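Local coordinates for endonuclease V (Streptomyces avermitilis, PDB 3GOC) that cleaves DNA at the second phosphodiester bond 3' to a deoxyinosine, a magnesium-dependent step in the repair of deaminated bases, at the interface of chains A and B. Sequence-based numbering; all coordinates share one arbitrary frame. Chains: chain A/B, Endonuclease V.

The interface of chains A and B. Residues chain A 36-37; chain B 32, 135, 190.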
loop_
_atom_site.group_PDB
_atom_site.type_symbol
_atom_site.label_atom_id
_atom_site.label_comp_id
_atom_site.label_asym_id
_atom_site.label_seq_id
_atom_site.Cartn_x
_atom_site.Cartn_y
_atom_site.Cartn_z
ATOM N N PRO A 36 -3.369 1.606 8.748
ATOM C CA PRO A 36 -3.294 1.790 7.299
ATOM C C PRO A 36 -1.855 2.012 6.853
ATOM O O PRO A 36 -0.989 2.372 7.651
ATOM C CB PRO A 36 -4.159 3.023 7.069
ATOM C CG PRO A 36 -3.903 3.824 8.302
ATOM C CD PRO A 36 -3.977 2.782 9.396
ATOM N N PRO A 37 -1.572 1.776 5.569
ATOM C CA PRO A 37 -0.205 1.985 5.095
ATOM C C PRO A 37 0.044 3.475 4.875
ATOM O O PRO A 37 -0.897 4.269 4.835
ATOM C CB PRO A 37 -0.178 1.199 3.787
ATOM C CG PRO A 37 -1.562 1.389 3.274
ATOM C CD PRO A 37 -2.407 1.171 4.520
ATOM N N GLU B 32 -13.442 4.647 5.889
ATOM C CA GLU B 32 -12.481 5.583 6.472
ATOM C C GLU B 32 -12.866 6.991 6.038
ATOM O O GLU B 32 -13.226 7.208 4.884
ATOM C CB GLU B 32 -11.059 5.277 5.992
ATOM C CG GLU B 32 -10.420 4.054 6.631
ATOM C CD GLU B 32 -8.995 3.826 6.146
ATOM O OE1 GLU B 32 -8.181 4.773 6.203
ATOM O OE2 GLU B 32 -8.683 2.699 5.715
ATOM N N GLY B 135 -2.196 2.629 -2.128
ATOM C CA GLY B 135 -2.602 2.562 -0.736
ATOM C C GLY B 135 -2.968 3.928 -0.188
ATOM O O GLY B 135 -3.345 4.046 0.973
ATOM N N ARG B 190 -10.269 5.084 0.702
ATOM C CA ARG B 190 -9.908 5.570 2.029
ATOM C C ARG B 190 -10.385 6.977 2.384
ATOM O O ARG B 190 -9.749 7.681 3.171
ATOM C CB ARG B 190 -8.388 5.480 2.209
ATOM C CG ARG B 190 -7.844 4.048 2.174
ATOM C CD ARG B 190 -6.365 4.001 2.528
ATOM N NE ARG B 190 -6.129 4.534 3.868
ATOM C CZ ARG B 190 -5.061 5.240 4.218
ATOM N NH1 ARG B 190 -4.112 5.507 3.333
ATOM N NH2 ARG B 190 -4.959 5.701 5.458
HETATM O O HOH W 1 -2.215 6.181 6.102
#
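A proline-rich loop of one endonuclease V copy, ahead of strand 41-49, lies against an arginine that follows strand 183-189 of the other. A:Pro36 supplies the apolar half: its CB is 3.7 Å from CZ of B:Arg190, and its CG also faces NH2, the ring and the arginine side chain crossing at about a right angle. The guanidinium is held by its own chain. NE of B:Arg190 bonds to the carboxylate oxygen OE1 of B:Glu32 at 3.1 Å, a salt bridge that meets the oxygen on its syn side, 30° out of the carboxylate plane but close to the guanidinium plane. NH1 of B:Arg190 reaches the backbone O of B:Gly135 at 2.9 Å, in the carbonyl plane, although that oxygen is tilted 20° from the guanidinium plane. The chain bends at chi3 (60°), and the guanidinium at its end lies between these two acceptors; partners on NE and NH1 should restrict rotation of the group. NH2 of B:Arg190 hydrogen-bonds to water 1 at 2.9 Å, and water 1 lies 2.6 Å from the backbone O of A:Pro37, giving a solvent-mediated polar link between chains. CG of A:Pro37 packs 3.9 Å from O of B:Gly135. Replacing B:Arg190 with leucine would probably leave the B:Glu32 carboxylate without this cationic mate and break the water bridge to A:Pro37. The overall interface departs from exact two-fold symmetry, and the coordinates alone do not establish a dimer in solution.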